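Local coordinates for protein sulfate adenylyltransferase (Allochromatium vinosum, PDB 4DNX) that catalyses the transfer of the adenylyl group of ATP to sulfate, giving adenosine 5'-phosphosulfate and diphosphate in the first step from sulfate to sulfite, at residues Phe173-Phe177 against Met228-Gln232; Ile183-Ile187 against Gln285-Ala289. Numbering follows the deposited sequence.

Contact 1: Phe173-Phe177 against Met228-Gln232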
ATOM      1  N   PHE A 173       1.011   6.065  -6.962  1.00 12.20           N
ATOM      2  CA  PHE A 173       2.065   5.067  -6.685  1.00 12.14           C
ATOM      3  C   PHE A 173       1.501   3.976  -5.722  1.00 11.81           C
ATOM      4  O   PHE A 173       2.023   3.806  -4.602  1.00 12.95           O
ATOM      5  CB  PHE A 173       3.313   5.752  -6.091  1.00 11.66           C
ATOM      6  CG  PHE A 173       3.788   6.966  -6.890  1.00 12.78           C
ATOM      7  CD1 PHE A 173       4.605   6.826  -8.011  1.00 16.48           C
ATOM      8  CD2 PHE A 173       3.404   8.238  -6.514  1.00 13.55           C
ATOM      9  CE1 PHE A 173       5.023   7.958  -8.716  1.00 17.19           C
ATOM     10  CE2 PHE A 173       3.824   9.361  -7.225  1.00 15.30           C
ATOM     11  CZ  PHE A 173       4.629   9.231  -8.298  1.00 17.21           C
ATOM     12  N   PRO A 174       0.429   3.298  -6.132  1.00 12.77           N
ATOM     13  CA  PRO A 174      -0.310   2.442  -5.160  1.00 13.27           C
ATOM     14  C   PRO A 174       0.498   1.289  -4.606  1.00 14.53           C
ATOM     15  O   PRO A 174       0.191   0.853  -3.455  1.00 15.31           O
ATOM     16  CB  PRO A 174      -1.527   1.933  -5.943  1.00 14.20           C
ATOM     17  CG  PRO A 174      -1.046   1.938  -7.448  1.00 14.21           C
ATOM     18  CD  PRO A 174      -0.203   3.235  -7.477  1.00 13.17           C
ATOM     19  N   ASP A 175       1.474   0.782  -5.354  1.00 13.46           N
ATOM     20  CA  ASP A 175       2.279  -0.369  -4.873  1.00 15.96           C
ATOM     21  C   ASP A 175       3.460   0.007  -4.006  1.00 16.26           C
ATOM     22  O   ASP A 175       3.992  -0.839  -3.270  1.00 21.24           O
ATOM     23  CB  ASP A 175       2.764  -1.265  -6.040  1.00 15.51           C
ATOM     24  CG  ASP A 175       1.606  -1.954  -6.781  1.00 16.55           C
ATOM     25  OD1 ASP A 175       0.481  -2.091  -6.198  1.00 18.05           O
ATOM     26  OD2 ASP A 175       1.802  -2.390  -7.932  1.00 17.06           O
ATOM     27  N   THR A 176       3.901   1.260  -4.069  1.00 15.10           N
ATOM     28  CA  THR A 176       5.109   1.646  -3.387  1.00 14.28           C
ATOM     29  C   THR A 176       4.887   2.585  -2.200  1.00 13.73           C
ATOM     30  O   THR A 176       5.603   2.492  -1.213  1.00 14.07           O
ATOM     31  CB  THR A 176       6.164   2.267  -4.347  1.00 19.33           C
ATOM     32  OG1 THR A 176       5.550   3.307  -5.098  1.00 20.42           O
ATOM     33  CG2 THR A 176       6.658   1.193  -5.327  1.00 18.84           C
ATOM     34  N   PHE A 177       3.888   3.481  -2.282  1.00 11.18           N
ATOM     35  CA  PHE A 177       3.628   4.368  -1.172  1.00 12.14           C
ATOM     36  C   PHE A 177       3.307   3.556   0.069  1.00 10.98           C
ATOM     37  O   PHE A 177       2.469   2.650  -0.007  1.00 12.48           O
ATOM     38  CB  PHE A 177       2.467   5.347  -1.432  1.00 12.73           C
ATOM     39  CG  PHE A 177       2.168   6.209  -0.254  1.00 12.42           C
ATOM     40  CD1 PHE A 177       2.906   7.377  -0.013  1.00 12.53           C
ATOM     41  CD2 PHE A 177       1.191   5.800   0.704  1.00 13.77           C
ATOM     42  CE1 PHE A 177       2.645   8.165   1.123  1.00 13.77           C
ATOM     43  CE2 PHE A 177       0.974   6.557   1.880  1.00 13.72           C
ATOM     44  CZ  PHE A 177       1.676   7.756   2.059  1.00 13.57           C
ATOM     45  N   MET A 228      11.888   5.433  -1.304  1.00 12.60           N
ATOM     46  CA  MET A 228      11.930   6.270  -2.521  1.00 14.26           C
ATOM     47  C   MET A 228      11.119   7.544  -2.328  1.00 15.77           C
ATOM     48  O   MET A 228      10.019   7.520  -1.728  1.00 14.04           O
ATOM     49  CB  MET A 228      11.395   5.494  -3.735  1.00 17.79           C
ATOM     50  CG  MET A 228      12.332   4.254  -4.224  1.00 17.75           C
ATOM     51  SD  MET A 228      11.586   3.376  -5.600  1.00 24.19           S
ATOM     52  CE  MET A 228       9.994   2.835  -4.923  1.00 24.86           C
ATOM     53  N   LEU A 229      11.670   8.661  -2.789  1.00 14.92           N
ATOM     54  CA  LEU A 229      10.952   9.918  -2.643  1.00 15.75           C
ATOM     55  C   LEU A 229       9.995   9.973  -3.836  1.00 16.96           C
ATOM     56  O   LEU A 229      10.430  10.058  -4.990  1.00 18.94           O
ATOM     57  CB  LEU A 229      11.935  11.105  -2.610  1.00 20.01           C
ATOM     58  CG  LEU A 229      11.260  12.491  -2.671  1.00 21.35           C
ATOM     59  CD1 LEU A 229      10.069  12.626  -1.675  1.00 23.43           C
ATOM     60  CD2 LEU A 229      12.349  13.497  -2.384  1.00 26.43           C
ATOM     61  N   LEU A 230       8.687   9.899  -3.561  1.00 13.50           N
ATOM     62  CA  LEU A 230       7.656   9.958  -4.580  1.00 14.53           C
ATOM     63  C   LEU A 230       7.237  11.413  -4.812  1.00 17.57           C
ATOM     64  O   LEU A 230       7.140  12.191  -3.866  1.00 20.42           O
ATOM     65  CB  LEU A 230       6.411   9.183  -4.101  1.00 15.55           C
ATOM     66  CG  LEU A 230       6.792   7.749  -3.723  1.00 14.56           C
ATOM     67  CD1 LEU A 230       5.579   7.090  -3.046  1.00 15.22           C
ATOM     68  CD2 LEU A 230       7.240   6.932  -4.910  1.00 17.27           C
ATOM     69  N   GLY A 231       6.956  11.766  -6.058  1.00 20.26           N
ATOM     70  CA  GLY A 231       6.483  13.117  -6.289  1.00 24.48           C
ATOM     71  C   GLY A 231       6.323  13.329  -7.760  1.00 29.48           C
ATOM     72  O   GLY A 231       6.484  12.390  -8.539  1.00 32.55           O
ATOM     73  N   GLN A 232       6.006  14.559  -8.159  1.00 34.75           N
ATOM     74  CA  GLN A 232       5.840  14.856  -9.595  1.00 36.61           C
ATOM     75  C   GLN A 232       7.199  14.709 -10.312  1.00 35.33           C
ATOM     76  O   GLN A 232       8.246  15.055  -9.755  1.00 35.70           O
ATOM     77  CB  GLN A 232       5.197  16.243  -9.828  1.00 45.17           C
ATOM     78  CG  GLN A 232       3.965  16.584  -8.924  1.00 50.79           C
ATOM     79  CD  GLN A 232       2.587  16.401  -9.613  1.00 55.66           C
ATOM     80  OE1 GLN A 232       2.343  16.889 -10.724  1.00 50.80           O
ATOM     81  NE2 GLN A 232       1.684  15.706  -8.932  1.00 50.50           N
TER
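Leu230 gives up the most surface here (91 Å²), and its side chain fills the space between the two phenylalanines of the 173-177 loop. Its CD2 sits over the Phe173 ring, 4.2 Å from the ring centroid and 21° off the normal, a CH-pi contact; on the same ring, Phe173 CD2 comes 4.0 Å from Leu230 CB. The other methyl turns to Phe177: Leu230 CD1 is 3.9 Å from Phe177 CB and 3.8 Å from Phe177 CA, and meets that ring at its edge. Phe173 (60 Å²) reaches on past the leucine, so that its CZ lies 3.7 Å from the carbonyl O of Gly231. The loop turns back on itself, Phe173 O accepting backbone hydrogen bonds from Thr176 N (3.2 Å) and Phe177 N (3.0 Å), and both aromatics come up against Leu230. Strand 223-230 belongs to the five-stranded parallel sheet, order 3-2-1-4-5, of the Rossmann-like ATP-sulfurylase domain, and the contact is made at its C-terminal end, on the face that helix 240-254 also covers. The linker between helices 167-172 and 180-190 thus packs on the sheet without a hydrogen bond between the segments. Thr176 (37 Å²) adds its methyl, CG2 3.7 Å from Met228 CE, while its hydroxyl OG1 lies against Leu230 CD2 at 4.0 Å, a van der Waals contact. Beyond the loop lies the second subunit, whose Tyr16 and Thr179 hydrogen-bond the Asp175 carboxylate and whose Gln170 hydrogen-bonds Pro174 O.

Contact 2: Ile183-Ile187 against Gln285-Ala289; sequences IRHEI and QNMGA
Arg184 NE donates to Asn286 O at 2.8 Å (N-H...O angle 165°), the strongest polar link between helix 180-190 and the C-terminal end of helix 274-287. Two weak bonds from Arg184 NH2 follow, to Gln285 O at 3.0 Å and to Asn286 O at 3.3 Å. The arginine is t, t, m over chi1 to chi3, chi4 near -86°; its guanidinium meets both carbonyls near its plane and lays one face over Gly288 CA. Arg184 NH1 is hydrogen-bonded to Ile2 O. Residues 183-187 are helical; 285-287 form a last turn closed by a Schellman motif, with Gly288 at phi/psi 110/3 and Gly288 N bonded to Gln285 O (3.0 Å). In register, Arg184 CA and Gly288 CA stand 5.1 Å apart, and a CB on Gly288 would jam against Met287 O at these angles and lie 3.2 Å from Ile187 CD1. Alongside, Ile183 (m, t) puts CG2 3.9 Å from Met287 CG and 3.4 Å from Met287 O, while Ile187 (m, t) sets CD1 3.6 Å from Met287 O. Met287, chi1 p, continues onto strands 223-230 and 195-200. A cationic side chain thus serves carbonyls at the negative end of a helix dipole.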
ATOM      1  N   ILE A 183       5.405   0.234   7.303  1.00 10.57           N
ATOM      2  CA  ILE A 183       6.849  -0.169   7.207  1.00 10.92           C
ATOM      3  C   ILE A 183       7.269  -0.827   8.532  1.00 11.15           C
ATOM      4  O   ILE A 183       7.902  -1.925   8.526  1.00 12.10           O
ATOM      5  CB  ILE A 183       7.707   1.023   6.862  1.00 10.54           C
ATOM      6  CG1 ILE A 183       7.438   1.413   5.407  1.00  9.98           C
ATOM      7  CG2 ILE A 183       9.158   0.715   7.053  1.00 10.02           C
ATOM      8  CD1 ILE A 183       8.151   2.723   4.931  1.00 10.11           C
ATOM      9  N   ARG A 184       6.895  -0.211   9.683  1.00 10.84           N
ATOM     10  CA  ARG A 184       7.188  -0.820  11.007  1.00 13.27           C
ATOM     11  C   ARG A 184       6.581  -2.241  11.146  1.00 15.74           C
ATOM     12  O   ARG A 184       7.261  -3.166  11.625  1.00 16.54           O
ATOM     13  CB  ARG A 184       6.705   0.163  12.143  1.00 14.55           C
ATOM     14  CG  ARG A 184       7.032  -0.133  13.612  1.00 19.87           C
ATOM     15  CD  ARG A 184       6.714   1.177  14.412  1.00 18.34           C
ATOM     16  NE  ARG A 184       7.863   2.122  14.488  1.00 16.43           N
ATOM     17  CZ  ARG A 184       8.813   2.035  15.421  1.00 16.65           C
ATOM     18  NH1 ARG A 184       8.800   1.031  16.333  1.00 18.47           N
ATOM     19  NH2 ARG A 184       9.830   2.886  15.432  1.00 16.99           N
ATOM     20  N   HIS A 185       5.334  -2.438  10.701  1.00 15.55           N
ATOM     21  CA  HIS A 185       4.689  -3.767  10.772  1.00 17.03           C
ATOM     22  C   HIS A 185       5.463  -4.787   9.953  1.00 16.29           C
ATOM     23  O   HIS A 185       5.715  -5.895  10.447  1.00 17.07           O
ATOM     24  CB  HIS A 185       3.266  -3.684  10.211  1.00 20.22           C
ATOM     25  CG  HIS A 185       2.291  -3.018  11.130  1.00 22.26           C
ATOM     26  ND1 HIS A 185       1.199  -2.304  10.664  1.00 27.70           N
ATOM     27  CD2 HIS A 185       2.257  -2.915  12.474  1.00 27.07           C
ATOM     28  CE1 HIS A 185       0.525  -1.822  11.691  1.00 25.02           C
ATOM     29  NE2 HIS A 185       1.130  -2.191  12.799  1.00 27.05           N
ATOM     30  N   GLU A 186       5.805  -4.402   8.717  1.00 15.77           N
ATOM     31  CA  GLU A 186       6.537  -5.289   7.803  0.70 16.99           C
ATOM     32  C   GLU A 186       7.950  -5.639   8.288  1.00 16.61           C
ATOM     33  O   GLU A 186       8.358  -6.800   8.171  1.00 16.50           O
ATOM     34  CB  GLU A 186       6.580  -4.717   6.395  0.70 18.39           C
ATOM     35  CG  GLU A 186       7.411  -5.533   5.409  0.70 23.83           C
ATOM     36  CD  GLU A 186       7.009  -5.319   3.955  0.70 27.70           C
ATOM     37  OE1 GLU A 186       7.506  -6.104   3.118  0.70 22.02           O
ATOM     38  OE2 GLU A 186       6.202  -4.380   3.650  0.70 27.84           O
ATOM     39  N   ILE A 187       8.689  -4.663   8.826  1.00 15.21           N
ATOM     40  CA  ILE A 187      10.017  -4.967   9.442  1.00 15.13           C
ATOM     41  C   ILE A 187       9.825  -6.011  10.536  1.00 18.64           C
ATOM     42  O   ILE A 187      10.598  -6.992  10.663  1.00 18.61           O
ATOM     43  CB  ILE A 187      10.680  -3.695  10.021  1.00 14.49           C
ATOM     44  CG1 ILE A 187      11.176  -2.817   8.863  1.00 12.29           C
ATOM     45  CG2 ILE A 187      11.823  -4.075  10.984  1.00 16.24           C
ATOM     46  CD1 ILE A 187      11.594  -1.386   9.274  1.00 11.62           C
ATOM     47  N   GLN A 285      13.560   6.836  11.889  1.00 11.23           N
ATOM     48  CA  GLN A 285      13.441   6.126  13.184  1.00 11.85           C
ATOM     49  C   GLN A 285      11.982   5.761  13.389  1.00 11.89           C
ATOM     50  O   GLN A 285      11.673   4.627  13.821  1.00 12.26           O
ATOM     51  CB  GLN A 285      13.977   6.970  14.351  1.00 12.48           C
ATOM     52  CG  GLN A 285      13.893   6.203  15.697  1.00 13.27           C
ATOM     53  CD  GLN A 285      14.520   6.949  16.865  1.00 14.84           C
ATOM     54  OE1 GLN A 285      15.571   7.592  16.729  1.00 15.14           O
ATOM     55  NE2 GLN A 285      13.908   6.810  18.048  1.00 15.34           N
ATOM     56  N   ASN A 286      11.078   6.705  13.089  1.00 12.11           N
ATOM     57  CA  ASN A 286       9.638   6.378  13.222  1.00 11.81           C
ATOM     58  C   ASN A 286       9.159   5.156  12.404  1.00 12.25           C
ATOM     59  O   ASN A 286       8.349   4.381  12.874  1.00 12.84           O
ATOM     60  CB  ASN A 286       8.760   7.612  12.933  1.00 10.72           C
ATOM     61  CG  ASN A 286       8.612   8.486  14.151  1.00 11.74           C
ATOM     62  OD1 ASN A 286       8.803   8.025  15.279  1.00 12.18           O
ATOM     63  ND2 ASN A 286       8.222   9.739  13.942  1.00 11.01           N
ATOM     64  N   MET A 287       9.707   4.984  11.205  1.00 11.63           N
ATOM     65  CA  MET A 287       9.355   3.852  10.357  1.00 10.59           C
ATOM     66  C   MET A 287      10.048   2.534  10.806  1.00 11.37           C
ATOM     67  O   MET A 287       9.613   1.465  10.373  1.00 11.71           O
ATOM     68  CB  MET A 287       9.576   4.199   8.881  1.00 11.27           C
ATOM     69  CG  MET A 287      10.952   3.865   8.421  1.00 11.30           C
ATOM     70  SD  MET A 287      11.177   4.509   6.733  1.00 14.66           S
ATOM     71  CE  MET A 287      12.798   3.760   6.382  1.00 13.72           C
ATOM     72  N   GLY A 288      11.025   2.596  11.752  1.00 11.06           N
ATOM     73  CA  GLY A 288      11.603   1.384  12.324  1.00 12.16           C
ATOM     74  C   GLY A 288      13.050   1.089  11.922  1.00 12.78           C
ATOM     75  O   GLY A 288      13.598   0.040  12.302  1.00 13.08           O
ATOM     76  N   ALA A 289      13.657   1.992  11.151  1.00 11.79           N
ATOM     77  CA  ALA A 289      15.066   1.801  10.772  1.00 11.91           C
ATOM     78  C   ALA A 289      15.964   2.082  11.966  1.00 12.43           C
ATOM     79  O   ALA A 289      15.677   2.995  12.773  1.00 13.80           O
ATOM     80  CB  ALA A 289      15.451   2.696   9.596  1.00 11.91           C
TER

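In the fold
Both contacts are buried within the Rossmann-like domain, their centres about 17 Å and their nearest atoms about 7 Å apart. The linker of contact 1 runs into helix 180-190, which supplies the first segment of contact 2, and their segments alternate along the sequence. Contact 1 sets a loop on the end of a strand mainly by apolar and CH-pi packing, with no hydrogen bond across; contact 2 joins two helices through arginine-to-carbonyl hydrogen bonds, with isoleucines packed alongside. The sheet connects them, since Met287 and Ile183 of contact 2 touch His227, next to Met228 of contact 1. Each borders the second subunit, contact 1 through Asp175 hydrogen bonds and contact 2 through packing of His185 and Glu186.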